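Local coordinates for protein Nrps/pks (Streptomyces albus, PDB 4OPE) that probably catalyses chain-extending Claisen condensation as a ketosynthase domain of the oxazolomycin assembly line, an AT-less type I polyketide synthase, at residues 264-269 with 296-301; 417-422 with 431-436. All blocks are in the same frame, centred on the assembly; numbering follows the deposited sequence. Where two conformers were deposited one is given.

Contact 1 of 2, residues 264-269 with 296-301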
ATOM      1  N   VAL A 264     -15.098 -19.309   2.427  1.00 38.36           N
ATOM      2  CA  VAL A 264     -13.740 -19.770   2.486  1.00 39.00           C
ATOM      3  C   VAL A 264     -13.031 -19.131   1.329  1.00 38.91           C
ATOM      4  O   VAL A 264     -13.502 -19.219   0.172  1.00 39.25           O
ATOM      5  CB  VAL A 264     -13.680 -21.293   2.269  1.00 40.83           C
ATOM      6  CG1 VAL A 264     -12.246 -21.777   2.220  1.00 41.05           C
ATOM      7  CG2 VAL A 264     -14.469 -21.994   3.352  1.00 40.96           C
ATOM      8  N   VAL A 265     -11.886 -18.523   1.626  1.00 38.20           N
ATOM      9  CA  VAL A 265     -11.054 -17.944   0.612  1.00 37.19           C
ATOM     10  C   VAL A 265     -10.163 -19.009  -0.004  1.00 39.79           C
ATOM     11  O   VAL A 265      -9.092 -19.288   0.506  1.00 40.84           O
ATOM     12  CB  VAL A 265     -10.209 -16.849   1.218  1.00 37.63           C
ATOM     13  CG1 VAL A 265      -9.260 -16.240   0.161  1.00 38.10           C
ATOM     14  CG2 VAL A 265     -11.156 -15.785   1.780  1.00 37.28           C
ATOM     15  N   ARG A 266     -10.622 -19.604  -1.097  1.00 40.29           N
ATOM     16  CA  ARG A 266      -9.890 -20.700  -1.720  1.00 43.53           C
ATOM     17  C   ARG A 266      -8.533 -20.269  -2.287  1.00 42.71           C
ATOM     18  O   ARG A 266      -7.552 -20.967  -2.119  1.00 45.09           O
ATOM     19  CB  ARG A 266     -10.753 -21.381  -2.791  1.00 47.26           C
ATOM     20  CG  ARG A 266     -11.915 -22.237  -2.213  1.00 52.40           C
ATOM     21  CD  ARG A 266     -11.538 -23.694  -1.927  1.00 56.16           C
ATOM     22  NE  ARG A 266     -11.237 -24.446  -3.163  1.00 63.58           N
ATOM     23  CZ  ARG A 266     -12.148 -24.990  -3.989  1.00 67.40           C
ATOM     24  NH1 ARG A 266     -13.448 -24.907  -3.715  1.00 71.98           N
ATOM     25  NH2 ARG A 266     -11.765 -25.637  -5.093  1.00 67.08           N
ATOM     26  N   SER A 267      -8.489 -19.120  -2.943  1.00 41.32           N
ATOM     27  CA  SER A 267      -7.252 -18.553  -3.454  1.00 41.61           C
ATOM     28  C   SER A 267      -7.346 -17.034  -3.741  1.00 40.58           C
ATOM     29  O   SER A 267      -8.441 -16.455  -3.903  1.00 36.16           O
ATOM     30  CB  SER A 267      -6.811 -19.276  -4.736  1.00 43.30           C
ATOM     31  OG  SER A 267      -7.559 -18.854  -5.878  1.00 41.80           O
ATOM     32  N   THR A 268      -6.168 -16.412  -3.764  1.00 40.26           N
ATOM     33  CA  THR A 268      -6.026 -15.048  -4.253  1.00 43.57           C
ATOM     34  C   THR A 268      -4.793 -14.920  -5.135  1.00 41.16           C
ATOM     35  O   THR A 268      -3.816 -15.627  -4.947  1.00 43.41           O
ATOM     36  CB  THR A 268      -5.935 -13.979  -3.133  1.00 43.71           C
ATOM     37  OG1 THR A 268      -4.760 -14.190  -2.358  1.00 44.13           O
ATOM     38  CG2 THR A 268      -7.133 -14.050  -2.245  1.00 45.16           C
ATOM     39  N   ALA A 269      -4.859 -13.995  -6.079  1.00 39.07           N
ATOM     40  CA  ALA A 269      -3.719 -13.700  -6.883  1.00 39.03           C
ATOM     41  C   ALA A 269      -3.695 -12.256  -7.384  1.00 37.45           C
ATOM     42  O   ALA A 269      -4.762 -11.604  -7.590  1.00 35.69           O
ATOM     43  CB  ALA A 269      -3.672 -14.672  -8.037  1.00 42.31           C
ATOM     44  N   GLU A 296      -5.779 -22.610 -10.240  1.00 52.48           N
ATOM     45  CA  GLU A 296      -4.846 -23.612  -9.831  1.00 54.08           C
ATOM     46  C   GLU A 296      -4.634 -23.618  -8.332  1.00 53.83           C
ATOM     47  O   GLU A 296      -4.773 -24.653  -7.709  1.00 58.28           O
ATOM     48  CB  GLU A 296      -3.520 -23.367 -10.501  1.00 58.84           C
ATOM     49  CG  GLU A 296      -3.137 -24.467 -11.453  1.00 68.93           C
ATOM     50  CD  GLU A 296      -1.799 -25.036 -11.082  1.00 78.02           C
ATOM     51  OE1 GLU A 296      -0.913 -25.145 -11.975  1.00 86.37           O
ATOM     52  OE2 GLU A 296      -1.648 -25.345  -9.875  1.00 78.55           O
ATOM     53  N   ARG A 297      -4.314 -22.471  -7.735  1.00 51.31           N
ATOM     54  CA  ARG A 297      -4.120 -22.415  -6.286  1.00 48.73           C
ATOM     55  C   ARG A 297      -5.365 -22.854  -5.520  1.00 49.13           C
ATOM     56  O   ARG A 297      -5.254 -23.415  -4.453  1.00 51.16           O
ATOM     57  CB  ARG A 297      -3.744 -21.029  -5.863  1.00 49.21           C
ATOM     58  CG  ARG A 297      -2.324 -20.651  -6.223  1.00 52.78           C
ATOM     59  CD  ARG A 297      -2.216 -19.149  -6.170  1.00 54.95           C
ATOM     60  NE  ARG A 297      -0.879 -18.658  -6.428  1.00 58.02           N
ATOM     61  CZ  ARG A 297      -0.560 -17.367  -6.452  1.00 65.51           C
ATOM     62  NH1 ARG A 297      -1.502 -16.435  -6.242  1.00 65.13           N
ATOM     63  NH2 ARG A 297       0.706 -17.001  -6.680  1.00 69.89           N
ATOM     64  N   ALA A 298      -6.537 -22.605  -6.090  1.00 47.48           N
ATOM     65  CA  ALA A 298      -7.802 -22.969  -5.500  1.00 47.26           C
ATOM     66  C   ALA A 298      -8.112 -24.459  -5.622  1.00 50.98           C
ATOM     67  O   ALA A 298      -9.000 -24.981  -4.930  1.00 50.36           O
ATOM     68  CB  ALA A 298      -8.903 -22.194  -6.199  1.00 47.26           C
ATOM     69  N   GLY A 299      -7.440 -25.140  -6.545  1.00 51.38           N
ATOM     70  CA  GLY A 299      -7.814 -26.499  -6.873  1.00 50.95           C
ATOM     71  C   GLY A 299      -9.150 -26.619  -7.577  1.00 50.67           C
ATOM     72  O   GLY A 299      -9.850 -27.607  -7.428  1.00 50.12           O
ATOM     73  N   LEU A 300      -9.467 -25.646  -8.408  1.00 51.95           N
ATOM     74  CA  LEU A 300     -10.790 -25.528  -8.963  1.00 53.10           C
ATOM     75  C   LEU A 300     -10.729 -25.546 -10.468  1.00 54.33           C
ATOM     76  O   LEU A 300      -9.862 -24.951 -11.074  1.00 58.09           O
ATOM     77  CB  LEU A 300     -11.399 -24.212  -8.496  1.00 54.65           C
ATOM     78  CG  LEU A 300     -12.818 -23.854  -8.919  1.00 56.06           C
ATOM     79  CD1 LEU A 300     -13.808 -24.689  -8.145  1.00 59.75           C
ATOM     80  CD2 LEU A 300     -13.107 -22.404  -8.631  1.00 57.63           C
ATOM     81  N   ALA A 301     -11.684 -26.234 -11.065  1.00 58.80           N
ATOM     82  CA  ALA A 301     -11.831 -26.290 -12.494  1.00 57.37           C
ATOM     83  C   ALA A 301     -12.926 -25.352 -12.844  1.00 55.84           C
ATOM     84  O   ALA A 301     -13.876 -25.191 -12.071  1.00 56.67           O
ATOM     85  CB  ALA A 301     -12.237 -27.688 -12.913  1.00 61.43           C
TER
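Arg-266 reaches from its strand to the end of helix 284-298 and grips the carbonyl oxygen of Ala-298 side-on, with NE at 2.9 Å and NH2 at 2.8 Å from that one O atom. The oxygen lies almost in the guanidinium plane, at its edge; NE meets it on a lone pair, while NH2 comes in above the carbonyl plane. Bends at chi2 (-89°) and chi3 (-66°) turn the guanidinium, which stands off from the strand, so that its NE and NH2 edge meets the end of the helix, and its NH2 ends 3.7 Å from Leu-300 CB. A leucine in place of Arg-266 would probably leave the Ala-298 carbonyl without both donors and Glu-434, which forms a salt bridge with NH1, without its mate. Gly-299 turns the chain out of the helix with positive phi in a Schellman motif, its N bonded back to Glu-296 O. On the strand, Arg-266 and Ser-267 both face Ile-432 in a classic beta bulge, within the thiolase-fold sheet that this helix packs against. Ser-267 fills the interface between the two arginines: its CB sits 3.7 Å from Arg-297 CB, and its OG, 3.6 Å from Ala-298 CB, is bonded to Ala-294 O one turn back in the helix. Arg-297 runs extended from CG to NE along the strand, and its NH1 makes a weak, bent bond of 2.8 Å to Thr-268 O. The firmer partner of its guanidinium is Glu-293, in a salt bridge to NH2, with Asp-194 of the second subunit a long, weak ion pair beyond.

Contact 2 of 2, residues 417-422 with 431-436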
ATOM      1  N   ALA A 417     -17.447 -18.869  -6.241  1.00 35.46           N
ATOM      2  CA  ALA A 417     -17.466 -17.691  -7.028  1.00 34.20           C
ATOM      3  C   ALA A 417     -16.072 -17.153  -7.173  1.00 34.53           C
ATOM      4  O   ALA A 417     -15.169 -17.405  -6.354  1.00 31.83           O
ATOM      5  CB  ALA A 417     -18.365 -16.649  -6.413  1.00 34.04           C
ATOM      6  N   ALA A 418     -15.914 -16.411  -8.252  1.00 35.42           N
ATOM      7  CA  ALA A 418     -14.656 -15.821  -8.561  1.00 38.00           C
ATOM      8  C   ALA A 418     -14.892 -14.357  -8.845  1.00 36.21           C
ATOM      9  O   ALA A 418     -15.882 -14.003  -9.457  1.00 36.91           O
ATOM     10  CB  ALA A 418     -14.066 -16.525  -9.774  1.00 39.76           C
ATOM     11  N   ILE A 419     -13.956 -13.525  -8.418  1.00 36.21           N
ATOM     12  CA  ILE A 419     -14.099 -12.069  -8.490  1.00 35.42           C
ATOM     13  C   ILE A 419     -12.838 -11.456  -9.034  1.00 33.12           C
ATOM     14  O   ILE A 419     -11.759 -11.744  -8.529  1.00 30.58           O
ATOM     15  CB  ILE A 419     -14.299 -11.483  -7.091  1.00 36.02           C
ATOM     16  CG1 ILE A 419     -15.361 -12.317  -6.391  1.00 37.54           C
ATOM     17  CG2 ILE A 419     -14.661  -9.991  -7.187  1.00 34.61           C
ATOM     18  CD1 ILE A 419     -15.675 -11.861  -4.983  1.00 40.62           C
ATOM     19  N   SER A 420     -13.014 -10.586 -10.030  1.00 32.81           N
ATOM     20  CA  SER A 420     -11.917  -9.881 -10.697  1.00 32.73           C
ATOM     21  C   SER A 420     -11.934  -8.377 -10.429  1.00 32.18           C
ATOM     22  O   SER A 420     -12.973  -7.753 -10.341  1.00 31.43           O
ATOM     23  CB  SER A 420     -12.010 -10.038 -12.205  1.00 32.70           C
ATOM     24  OG  SER A 420     -11.687 -11.342 -12.654  1.00 34.51           O
ATOM     25  N   ALA A 421     -10.743  -7.813 -10.342  1.00 32.03           N
ATOM     26  CA  ALA A 421     -10.564  -6.405 -10.317  1.00 31.84           C
ATOM     27  C   ALA A 421      -9.243  -6.049 -11.009  1.00 32.49           C
ATOM     28  O   ALA A 421      -8.172  -6.522 -10.610  1.00 29.79           O
ATOM     29  CB  ALA A 421     -10.563  -5.936  -8.888  1.00 32.16           C
ATOM     30  N   PHE A 422      -9.356  -5.184 -12.021  1.00 33.90           N
ATOM     31  CA  PHE A 422      -8.232  -4.748 -12.857  1.00 35.26           C
ATOM     32  C   PHE A 422      -8.024  -3.243 -12.763  1.00 34.62           C
ATOM     33  O   PHE A 422      -8.829  -2.460 -13.198  1.00 35.09           O
ATOM     34  CB  PHE A 422      -8.514  -5.123 -14.314  1.00 36.96           C
ATOM     35  CG  PHE A 422      -8.860  -6.563 -14.499  1.00 37.08           C
ATOM     36  CD1 PHE A 422      -8.081  -7.541 -13.944  1.00 36.28           C
ATOM     37  CD2 PHE A 422      -9.979  -6.929 -15.192  1.00 38.48           C
ATOM     38  CE1 PHE A 422      -8.371  -8.868 -14.107  1.00 35.99           C
ATOM     39  CE2 PHE A 422     -10.300  -8.260 -15.356  1.00 38.40           C
ATOM     40  CZ  PHE A 422      -9.478  -9.231 -14.825  1.00 38.37           C
ATOM     41  N   VAL A 431      -9.828 -13.215  -6.959  1.00 34.14           N
ATOM     42  CA  VAL A 431     -10.097 -14.076  -5.806  1.00 35.20           C
ATOM     43  C   VAL A 431     -11.229 -15.094  -6.006  1.00 36.35           C
ATOM     44  O   VAL A 431     -12.264 -14.805  -6.578  1.00 36.05           O
ATOM     45  CB  VAL A 431     -10.284 -13.264  -4.496  1.00 36.82           C
ATOM     46  CG1 VAL A 431     -11.215 -12.112  -4.683  1.00 38.74           C
ATOM     47  CG2 VAL A 431     -10.829 -14.124  -3.376  1.00 38.03           C
ATOM     48  N   ILE A 432     -10.970 -16.328  -5.548  1.00 38.97           N
ATOM     49  CA  ILE A 432     -11.920 -17.426  -5.568  1.00 38.14           C
ATOM     50  C   ILE A 432     -12.459 -17.674  -4.160  1.00 38.00           C
ATOM     51  O   ILE A 432     -11.675 -17.895  -3.218  1.00 37.46           O
ATOM     52  CB  ILE A 432     -11.248 -18.731  -6.006  1.00 39.31           C
ATOM     53  CG1 ILE A 432     -10.325 -18.534  -7.218  1.00 42.57           C
ATOM     54  CG2 ILE A 432     -12.283 -19.747  -6.382  1.00 39.45           C
ATOM     55  CD1 ILE A 432     -11.004 -18.392  -8.558  1.00 41.73           C
ATOM     56  N   LEU A 433     -13.784 -17.641  -4.020  1.00 37.21           N
ATOM     57  CA  LEU A 433     -14.447 -17.928  -2.751  1.00 38.10           C
ATOM     58  C   LEU A 433     -15.348 -19.163  -2.790  1.00 41.94           C
ATOM     59  O   LEU A 433     -15.841 -19.586  -3.841  1.00 46.31           O
ATOM     60  CB  LEU A 433     -15.283 -16.739  -2.324  1.00 36.98           C
ATOM     61  CG  LEU A 433     -14.510 -15.439  -2.179  1.00 36.93           C
ATOM     62  CD1 LEU A 433     -15.435 -14.348  -1.703  1.00 36.77           C
ATOM     63  CD2 LEU A 433     -13.368 -15.546  -1.191  1.00 38.15           C
ATOM     64  N   GLU A 434     -15.559 -19.761  -1.628  1.00 44.34           N
ATOM     65  CA  GLU A 434     -16.443 -20.903  -1.523  1.00 44.15           C
ATOM     66  C   GLU A 434     -17.351 -20.659  -0.355  1.00 43.31           C
ATOM     67  O   GLU A 434     -16.916 -20.237   0.713  1.00 39.57           O
ATOM     68  CB  GLU A 434     -15.630 -22.179  -1.329  1.00 47.48           C
ATOM     69  CG  GLU A 434     -16.420 -23.473  -1.380  1.00 52.25           C
ATOM     70  CD  GLU A 434     -15.548 -24.715  -1.168  1.00 57.49           C
ATOM     71  OE1 GLU A 434     -15.794 -25.742  -1.834  1.00 65.78           O
ATOM     72  OE2 GLU A 434     -14.607 -24.682  -0.350  1.00 62.09           O
ATOM     73  N   GLU A 435     -18.628 -20.912  -0.591  1.00 46.73           N
ATOM     74  CA  GLU A 435     -19.670 -20.899   0.422  1.00 47.10           C
ATOM     75  C   GLU A 435     -19.305 -21.842   1.546  1.00 49.41           C
ATOM     76  O   GLU A 435     -18.632 -22.833   1.292  1.00 48.14           O
ATOM     77  CB  GLU A 435     -20.950 -21.384  -0.230  1.00 49.25           C
ATOM     78  CG  GLU A 435     -22.144 -21.512   0.675  1.00 50.45           C
ATOM     79  CD  GLU A 435     -23.327 -22.170  -0.015  1.00 52.36           C
ATOM     80  OE1 GLU A 435     -23.109 -22.897  -1.020  1.00 46.61           O
ATOM     81  OE2 GLU A 435     -24.484 -21.981   0.477  1.00 54.63           O
ATOM     82  N   SER A 436     -19.737 -21.541   2.779  1.00 51.81           N
ATOM     83  CA  SER A 436     -19.479 -22.380   3.941  0.60 55.79           C
ATOM     84  C   SER A 436     -20.740 -23.087   4.423  1.00 57.30           C
ATOM     85  O   SER A 436     -21.780 -22.434   4.631  1.00 57.26           O
ATOM     86  CB  SER A 436     -19.005 -21.516   5.084  0.60 60.05           C
ATOM     87  OG  SER A 436     -20.117 -20.843   5.670  0.60 64.25           O
TER
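Ala-417 and Leu-433 exchange two backbone hydrogen bonds, Ala-417 N to Leu-433 O at 3.0 Å and Leu-433 N to Ala-417 O at 2.7 Å. Two residues on, Ile-419 and Val-431 repeat the exchange, with Ile-419 N 2.8 Å from Val-431 O and Val-431 N 2.9 Å from Ile-419 O. Ala-418 and Ile-432 form the non-hydrogen-bonded pair between them, and their amide groups turn outward: Ala-418 bonds to Tyr-307 and Glu-309, Ile-432 to Ser-267. Two of the carbonyls accept a second, softer contact, since Ile-432 CA lies 3.3 Å from Ala-417 O and Ala-418 CA approaches Val-431 O in the same way.

The side chains sort by face. Ala-418 CB meets the tip of Ile-432, CD1, at 3.8 Å, on the side where Ala-298 and Leu-300 pack. On the other face Ile-419 CG1 stands anti to the carbonyl carbon (chi1 -47°), carrying CD1 diagonally across to Leu-433 CD1, while its CB rests 4.0 Å from Val-431 CG1. Helix 356-370 covers this second face through Ala-360, Leu-361 and Val-364. Farther along the first strand, Ser-420 OG is bonded to His-430 ND1, just ahead of Val-431. With the strand directions 154° apart, the pair is a twisted antiparallel beta hairpin, set in the mixed sheet beside strand 263-272 in a thiolase-fold ketosynthase.

In the fold
Followed from the N terminus, the chain first runs along strand 263-272, passes through a loop and helix 284-298, and returns to that strand at contact 1, closing a loop with 26 residues between its segments. Contact 2 opens only later, and its two strands, 416-422 and 427-434, close a short hairpin with 8 residues between. The loops therefore lie in series, neither nesting nor crossing. In space their centres are about 8 Å apart, because strand 427-434 sits between 263-272 and 416-422 in the same sheet. Contact 1 ties the helix to that sheet; contact 2 joins two strands within it. Leu-300 and Ile-432 pack together where they meet.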